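Local coordinates for T9SS C-terminal target domain-containing protein (Bacteroides cellulosilyticus, PDB 5JVK) that is a family 39 glycoside hydrolase from a gut symbiont that probably hydrolyses O-glycosidic bonds in carbohydrates, at residues M36-G40 / S52-A57; I133-L137 / P152-F158. All coordinates share one frame. Residues are numbered along the deposited sequence.

Contact 1 of 2, residues M36-G40 / S52-A57; sequences MRLTG and SGVANA
Two antiparallel strands, 37-40 and 52-55, have short axes approaching to 4.8 Å and N-to-C directions 164° apart, all residues in extended beta conformation. Leu-38 faces Ala-55 as a hydrogen-bonded pair: Leu-38 N to Ala-55 O is 2.8 Å and Ala-55 N to Leu-38 O 3.0 Å. The next such pair is Gly-40 with Gly-53, closed by Gly-40 N to Gly-53 O at 3.0 Å and Gly-53 N to Gly-40 O at 3.2 Å. Between them lies the non-hydrogen-bonded pair Thr-39 and Val-54, CA atoms 4.6 Å apart. This is a beta hairpin, in which 50-55 forms an outer strand of the N-terminal mixed sheet while 37-44 also pairs with 69-78. Leu-38 (t, p) shares a face with Ala-55, and both touch Leu-61 of strand 60-65. Thr-39 (m) and Val-54 (t) lie on the other, more exposed face. Arg-37 (m, t, t, chi4 -78°) extends out from that face and leans across to the partner strand, its CD 4.2 Å from Val-54 CG1 and its NH2 2.7 Å from OD1 of Asn-56 (m, chi2 -30°). At the ladder's end, Asn-30 ND2 donates hydrogen bonds to Met-36 O and Ala-55 O, which also accepts from Leu-38 N.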
ATOM      1  N   MET A  36     -28.368  -7.013 -31.581  1.00 62.34           N
ATOM      2  CA  MET A  36     -27.592  -7.478 -30.429  1.00 60.77           C
ATOM      3  C   MET A  36     -27.679  -6.471 -29.278  1.00 58.85           C
ATOM      4  O   MET A  36     -27.177  -5.350 -29.394  1.00 57.82           O
ATOM      5  CB  MET A  36     -26.128  -7.702 -30.818  1.00 60.92           C
ATOM      6  CG  MET A  36     -25.922  -8.793 -31.857  1.00 61.46           C
ATOM      7  SD  MET A  36     -24.197  -8.964 -32.360  1.00 62.51           S
ATOM      8  CE  MET A  36     -24.333 -10.125 -33.720  1.00 62.29           C
ATOM      9  N   ARG A  37     -28.330  -6.875 -28.185  1.00 57.51           N
ATOM     10  CA  ARG A  37     -28.439  -6.062 -26.966  1.00 56.69           C
ATOM     11  C   ARG A  37     -27.387  -6.488 -25.940  1.00 54.16           C
ATOM     12  O   ARG A  37     -27.190  -7.686 -25.722  1.00 54.12           O
ATOM     13  CB  ARG A  37     -29.823  -6.219 -26.327  1.00 58.11           C
ATOM     14  CG  ARG A  37     -30.974  -5.595 -27.096  1.00 59.97           C
ATOM     15  CD  ARG A  37     -32.242  -5.628 -26.251  1.00 61.96           C
ATOM     16  NE  ARG A  37     -33.454  -5.339 -27.023  1.00 63.75           N
ATOM     17  CZ  ARG A  37     -33.862  -4.127 -27.411  1.00 63.69           C
ATOM     18  NH1 ARG A  37     -34.993  -4.009 -28.107  1.00 63.08           N
ATOM     19  NH2 ARG A  37     -33.160  -3.030 -27.121  1.00 63.96           N
ATOM     20  N   LEU A  38     -26.737  -5.509 -25.306  1.00 50.85           N
ATOM     21  CA  LEU A  38     -25.768  -5.755 -24.228  1.00 47.73           C
ATOM     22  C   LEU A  38     -26.401  -5.414 -22.878  1.00 46.10           C
ATOM     23  O   LEU A  38     -26.603  -4.239 -22.565  1.00 45.07           O
ATOM     24  CB  LEU A  38     -24.502  -4.918 -24.451  1.00 46.80           C
ATOM     25  CG  LEU A  38     -23.385  -4.978 -23.401  1.00 46.43           C
ATOM     26  CD1 LEU A  38     -22.925  -6.406 -23.137  1.00 46.34           C
ATOM     27  CD2 LEU A  38     -22.215  -4.113 -23.841  1.00 46.17           C
ATOM     28  N   THR A  39     -26.718  -6.444 -22.092  1.00 45.12           N
ATOM     29  CA  THR A  39     -27.271  -6.272 -20.745  1.00 44.53           C
ATOM     30  C   THR A  39     -26.142  -6.353 -19.712  1.00 44.24           C
ATOM     31  O   THR A  39     -25.256  -7.209 -19.822  1.00 43.40           O
ATOM     32  CB  THR A  39     -28.336  -7.347 -20.434  1.00 44.52           C
ATOM     33  OG1 THR A  39     -29.339  -7.339 -21.455  1.00 44.71           O
ATOM     34  CG2 THR A  39     -29.006  -7.093 -19.080  1.00 44.75           C
ATOM     35  N   GLY A  40     -26.186  -5.461 -18.720  1.00 43.29           N
ATOM     36  CA  GLY A  40     -25.196  -5.408 -17.640  1.00 42.54           C
ATOM     37  C   GLY A  40     -25.853  -5.402 -16.271  1.00 41.94           C
ATOM     38  O   GLY A  40     -26.824  -4.675 -16.053  1.00 42.48           O
ATOM     39  N   SER A  52     -29.119  -2.484 -12.965  1.00 36.29           N
ATOM     40  CA  SER A  52     -29.218  -2.996 -14.334  1.00 37.80           C
ATOM     41  C   SER A  52     -29.224  -1.891 -15.375  1.00 38.47           C
ATOM     42  O   SER A  52     -29.656  -0.770 -15.105  1.00 37.97           O
ATOM     43  CB  SER A  52     -30.487  -3.834 -14.489  1.00 38.57           C
ATOM     44  OG  SER A  52     -30.334  -5.081 -13.840  1.00 40.13           O
ATOM     45  N   GLY A  53     -28.751  -2.233 -16.569  1.00 39.53           N
ATOM     46  CA  GLY A  53     -28.749  -1.323 -17.714  1.00 40.66           C
ATOM     47  C   GLY A  53     -28.630  -2.080 -19.023  1.00 41.50           C
ATOM     48  O   GLY A  53     -28.105  -3.197 -19.048  1.00 42.12           O
ATOM     49  N   VAL A  54     -29.120  -1.472 -20.105  1.00 42.42           N
ATOM     50  CA  VAL A  54     -29.107  -2.083 -21.444  1.00 42.88           C
ATOM     51  C   VAL A  54     -28.532  -1.104 -22.475  1.00 42.87           C
ATOM     52  O   VAL A  54     -28.732   0.108 -22.368  1.00 42.07           O
ATOM     53  CB  VAL A  54     -30.526  -2.522 -21.882  1.00 43.30           C
ATOM     54  CG1 VAL A  54     -30.466  -3.355 -23.160  1.00 43.65           C
ATOM     55  CG2 VAL A  54     -31.220  -3.303 -20.769  1.00 43.47           C
ATOM     56  N   ALA A  55     -27.816  -1.643 -23.462  1.00 43.63           N
ATOM     57  CA  ALA A  55     -27.247  -0.856 -24.561  1.00 44.62           C
ATOM     58  C   ALA A  55     -27.368  -1.611 -25.889  1.00 46.08           C
ATOM     59  O   ALA A  55     -26.968  -2.777 -25.984  1.00 45.72           O
ATOM     60  CB  ALA A  55     -25.791  -0.525 -24.274  1.00 43.68           C
ATOM     61  N   ASN A  56     -27.909  -0.939 -26.905  1.00 47.10           N
ATOM     62  CA  ASN A  56     -28.060  -1.519 -28.247  1.00 47.82           C
ATOM     63  C   ASN A  56     -26.738  -1.459 -29.018  1.00 48.87           C
ATOM     64  O   ASN A  56     -25.754  -0.902 -28.525  1.00 48.17           O
ATOM     65  CB  ASN A  56     -29.161  -0.787 -29.028  1.00 47.08           C
ATOM     66  CG  ASN A  56     -30.519  -0.891 -28.362  1.00 46.46           C
ATOM     67  OD1 ASN A  56     -30.825  -1.877 -27.689  1.00 46.08           O
ATOM     68  ND2 ASN A  56     -31.344   0.128 -28.551  1.00 46.02           N
ATOM     69  N   ALA A  57     -26.729  -2.038 -30.219  1.00 50.15           N
ATOM     70  CA  ALA A  57     -25.540  -2.093 -31.077  1.00 51.00           C
ATOM     71  C   ALA A  57     -24.915  -0.714 -31.301  1.00 52.23           C
ATOM     72  O   ALA A  57     -25.594   0.216 -31.743  1.00 52.30           O
ATOM     73  CB  ALA A  57     -25.889  -2.733 -32.414  1.00 51.10           C
TER

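Contact 2 of 2, residues I133-L137 / P152-F158; sequences IRTDL and PEHMYQF
A barrel strand packed against helix 153-164, which comes after the short helix 139-142, illustrates how the layers of a (beta/alpha)8 barrel interlock. Strand 133-137 is extended and helix 153-158 runs back at 161° to it, the short axes approaching to 9.8 Å. Ile-133 (chi1 p) points its CB toward the helix, and its CD1 lies 4.2 Å from Phe-158 CD2. Arg-134 turns away to the barrel interior, where it forms salt bridges with Glu-219 and Glu-340. Thr-135, chi1 t, again faces the helix: its CG2 sits 3.7 Å from the centroid of the Phe-158 ring, 6° off the normal, in a CH-pi contact, while its OG1 is hydrogen-bonded to Val-110 O. Asp-136 presents its backbone O to the edge of the His-154 ring (chi1 p), 3.9 Å from CE1; its OD2 is hydrogen-bonded to a glycerol, probably from the crystallisation liquor. Leu-137 (t, m) brings CD2 to 3.3 Å from CG of Met-155 (m, m, m) and 4.1 Å from Pro-152 CG. Strand 132-138 lies between barrel strands 106-109 and 168-174, helix 118-127 borders the interface through Phe-122 and Tyr-118, the latter edge-to-face with Phe-158, and helix 139-142 touches Leu-137 and Pro-152 through Val-142.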
ATOM      1  N   ILE A 133       4.399   6.316  -3.557  1.00 23.50           N
ATOM      2  CA  ILE A 133       4.674   5.099  -4.321  1.00 23.56           C
ATOM      3  C   ILE A 133       6.142   4.715  -4.191  1.00 23.88           C
ATOM      4  O   ILE A 133       6.998   5.578  -4.011  1.00 23.86           O
ATOM      5  CB  ILE A 133       4.269   5.207  -5.813  1.00 23.39           C
ATOM      6  CG1 ILE A 133       5.027   6.337  -6.541  1.00 23.50           C
ATOM      7  CG2 ILE A 133       2.758   5.369  -5.937  1.00 23.35           C
ATOM      8  CD1 ILE A 133       6.294   5.904  -7.257  1.00 23.37           C
ATOM      9  N   ARG A 134       6.411   3.415  -4.263  1.00 24.62           N
ATOM     10  CA  ARG A 134       7.767   2.883  -4.224  1.00 25.28           C
ATOM     11  C   ARG A 134       8.038   2.131  -5.515  1.00 26.20           C
ATOM     12  O   ARG A 134       7.204   1.340  -5.958  1.00 26.22           O
ATOM     13  CB  ARG A 134       7.945   1.950  -3.027  1.00 25.06           C
ATOM     14  CG  ARG A 134       9.338   1.346  -2.891  1.00 24.96           C
ATOM     15  CD  ARG A 134       9.438   0.582  -1.587  1.00 24.90           C
ATOM     16  NE  ARG A 134      10.748  -0.034  -1.358  1.00 24.67           N
ATOM     17  CZ  ARG A 134      11.078  -1.304  -1.614  1.00 24.87           C
ATOM     18  NH1 ARG A 134      10.216  -2.169  -2.152  1.00 24.75           N
ATOM     19  NH2 ARG A 134      12.306  -1.720  -1.330  1.00 25.19           N
ATOM     20  N   THR A 135       9.201   2.375  -6.114  1.00 27.45           N
ATOM     21  CA  THR A 135       9.631   1.605  -7.277  1.00 28.46           C
ATOM     22  C   THR A 135      11.150   1.518  -7.379  1.00 29.57           C
ATOM     23  O   THR A 135      11.877   2.269  -6.728  1.00 28.94           O
ATOM     24  CB  THR A 135       9.011   2.147  -8.581  1.00 28.58           C
ATOM     25  OG1 THR A 135       9.194   1.187  -9.628  1.00 29.05           O
ATOM     26  CG2 THR A 135       9.622   3.488  -8.984  1.00 28.65           C
ATOM     27  N   ASP A 136      11.606   0.582  -8.204  1.00 31.97           N
ATOM     28  CA  ASP A 136      13.020   0.240  -8.302  1.00 34.10           C
ATOM     29  C   ASP A 136      13.774   1.159  -9.246  1.00 34.73           C
ATOM     30  O   ASP A 136      13.201   1.741 -10.170  1.00 34.49           O
ATOM     31  CB  ASP A 136      13.189  -1.199  -8.789  1.00 35.29           C
ATOM     32  CG  ASP A 136      12.587  -2.201  -7.841  1.00 37.10           C
ATOM     33  OD1 ASP A 136      13.251  -2.551  -6.839  1.00 38.39           O
ATOM     34  OD2 ASP A 136      11.446  -2.642  -8.104  1.00 39.25           O
ATOM     35  N   LEU A 137      15.070   1.277  -8.992  1.00 35.83           N
ATOM     36  CA  LEU A 137      15.999   1.881  -9.927  1.00 37.36           C
ATOM     37  C   LEU A 137      17.280   1.058  -9.886  1.00 37.72           C
ATOM     38  O   LEU A 137      17.919   0.952  -8.839  1.00 36.90           O
ATOM     39  CB  LEU A 137      16.257   3.344  -9.556  1.00 38.34           C
ATOM     40  CG  LEU A 137      17.075   4.214 -10.524  1.00 38.96           C
ATOM     41  CD1 LEU A 137      18.564   3.899 -10.451  1.00 40.42           C
ATOM     42  CD2 LEU A 137      16.567   4.081 -11.954  1.00 38.88           C
ATOM     43  N   PRO A 152      17.237   6.570 -16.767  1.00 49.27           N
ATOM     44  CA  PRO A 152      16.337   5.785 -17.631  1.00 49.10           C
ATOM     45  C   PRO A 152      14.973   6.435 -17.865  1.00 49.22           C
ATOM     46  O   PRO A 152      14.528   7.246 -17.051  1.00 48.33           O
ATOM     47  CB  PRO A 152      16.172   4.462 -16.871  1.00 49.11           C
ATOM     48  CG  PRO A 152      17.360   4.374 -15.986  1.00 49.34           C
ATOM     49  CD  PRO A 152      17.676   5.785 -15.596  1.00 49.38           C
ATOM     50  N   GLU A 153      14.326   6.068 -18.970  1.00 49.94           N
ATOM     51  CA  GLU A 153      13.050   6.672 -19.369  1.00 50.73           C
ATOM     52  C   GLU A 153      11.926   6.396 -18.365  1.00 50.10           C
ATOM     53  O   GLU A 153      11.111   7.283 -18.094  1.00 49.88           O
ATOM     54  CB  GLU A 153      12.645   6.205 -20.780  1.00 51.73           C
ATOM     55  CG  GLU A 153      11.334   6.776 -21.331  1.00 53.04           C
ATOM     56  CD  GLU A 153      11.265   8.299 -21.317  1.00 54.60           C
ATOM     57  OE1 GLU A 153      10.149   8.840 -21.158  1.00 55.72           O
ATOM     58  OE2 GLU A 153      12.316   8.963 -21.465  1.00 55.81           O
ATOM     59  N   HIS A 154      11.889   5.182 -17.816  1.00 49.07           N
ATOM     60  CA  HIS A 154      10.858   4.816 -16.837  1.00 47.86           C
ATOM     61  C   HIS A 154      10.876   5.686 -15.569  1.00 46.00           C
ATOM     62  O   HIS A 154       9.824   5.912 -14.976  1.00 44.93           O
ATOM     63  CB  HIS A 154      10.888   3.310 -16.502  1.00 48.61           C
ATOM     64  CG  HIS A 154      12.117   2.853 -15.773  1.00 49.79           C
ATOM     65  ND1 HIS A 154      12.187   2.792 -14.397  1.00 50.13           N
ATOM     66  CD2 HIS A 154      13.311   2.404 -16.231  1.00 50.09           C
ATOM     67  CE1 HIS A 154      13.377   2.341 -14.039  1.00 49.76           C
ATOM     68  NE2 HIS A 154      14.077   2.098 -15.132  1.00 49.85           N
ATOM     69  N   MET A 155      12.048   6.196 -15.182  1.00 44.74           N
ATOM     70  CA  MET A 155      12.152   7.102 -14.027  1.00 44.70           C
ATOM     71  C   MET A 155      11.430   8.434 -14.226  1.00 44.32           C
ATOM     72  O   MET A 155      10.707   8.882 -13.334  1.00 44.71           O
ATOM     73  CB  MET A 155      13.614   7.372 -13.654  1.00 45.18           C
ATOM     74  CG  MET A 155      14.245   6.280 -12.810  1.00 45.71           C
ATOM     75  SD  MET A 155      13.479   6.079 -11.188  1.00 45.98           S
ATOM     76  CE  MET A 155      13.857   7.660 -10.438  1.00 46.19           C
ATOM     77  N   TYR A 156      11.638   9.061 -15.383  1.00 43.67           N
ATOM     78  CA  TYR A 156      10.920  10.293 -15.740  1.00 43.03           C
ATOM     79  C   TYR A 156       9.409  10.053 -15.827  1.00 42.17           C
ATOM     80  O   TYR A 156       8.623  10.901 -15.398  1.00 42.12           O
ATOM     81  CB  TYR A 156      11.435  10.881 -17.068  1.00 43.06           C
ATOM     82  CG  TYR A 156      12.849  11.442 -17.012  1.00 42.68           C
ATOM     83  CD1 TYR A 156      13.174  12.481 -16.136  1.00 42.66           C
ATOM     84  CD2 TYR A 156      13.857  10.951 -17.848  1.00 42.51           C
ATOM     85  CE1 TYR A 156      14.462  13.002 -16.082  1.00 42.57           C
ATOM     86  CE2 TYR A 156      15.148  11.467 -17.802  1.00 42.31           C
ATOM     87  CZ  TYR A 156      15.443  12.494 -16.919  1.00 42.61           C
ATOM     88  OH  TYR A 156      16.716  13.013 -16.866  1.00 42.73           O
ATOM     89  N   GLN A 157       9.018   8.901 -16.379  1.00 41.70           N
ATOM     90  CA  GLN A 157       7.607   8.491 -16.452  1.00 41.86           C
ATOM     91  C   GLN A 157       6.970   8.338 -15.066  1.00 41.26           C
ATOM     92  O   GLN A 157       5.886   8.877 -14.820  1.00 40.54           O
ATOM     93  CB  GLN A 157       7.453   7.179 -17.243  1.00 42.44           C
ATOM     94  CG  GLN A 157       7.674   7.320 -18.744  1.00 43.18           C
ATOM     95  CD  GLN A 157       7.566   5.992 -19.481  1.00 44.20           C
ATOM     96  OE1 GLN A 157       8.416   5.114 -19.325  1.00 44.93           O
ATOM     97  NE2 GLN A 157       6.523   5.841 -20.298  1.00 44.14           N
ATOM     98  N   PHE A 158       7.651   7.608 -14.179  1.00 40.65           N
ATOM     99  CA  PHE A 158       7.200   7.411 -12.787  1.00 39.90           C
ATOM    100  C   PHE A 158       7.034   8.729 -12.027  1.00 39.61           C
ATOM    101  O   PHE A 158       5.991   8.967 -11.413  1.00 39.36           O
ATOM    102  CB  PHE A 158       8.160   6.491 -11.998  1.00 39.66           C
ATOM    103  CG  PHE A 158       7.735   5.047 -11.961  1.00 39.46           C
ATOM    104  CD1 PHE A 158       8.468   4.061 -12.621  1.00 39.16           C
ATOM    105  CD2 PHE A 158       6.599   4.666 -11.253  1.00 39.62           C
ATOM    106  CE1 PHE A 158       8.072   2.731 -12.580  1.00 38.85           C
ATOM    107  CE2 PHE A 158       6.199   3.338 -11.210  1.00 39.07           C
ATOM    108  CZ  PHE A 158       6.935   2.369 -11.875  1.00 38.61           C
TER

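Contact 1 closes before contact 2 opens along the chain, and the two belong to separate parts of the fold with no strand, helix or sheet in common. Their centres are 41 Å apart and their nearest atoms about 31 Å, so they do not touch. The first lies in the N-terminal beta-sheet region, far out from the centre of the chain; the second is buried in the eight-stranded parallel barrel, whose first strand, 106-109, follows strand 83-94 of the N-terminal sheet. Together they exemplify a modular architecture: contact 1 is a backbone-paired hairpin within a sheet, contact 2 side-chain packing between a barrel strand and an outer helix.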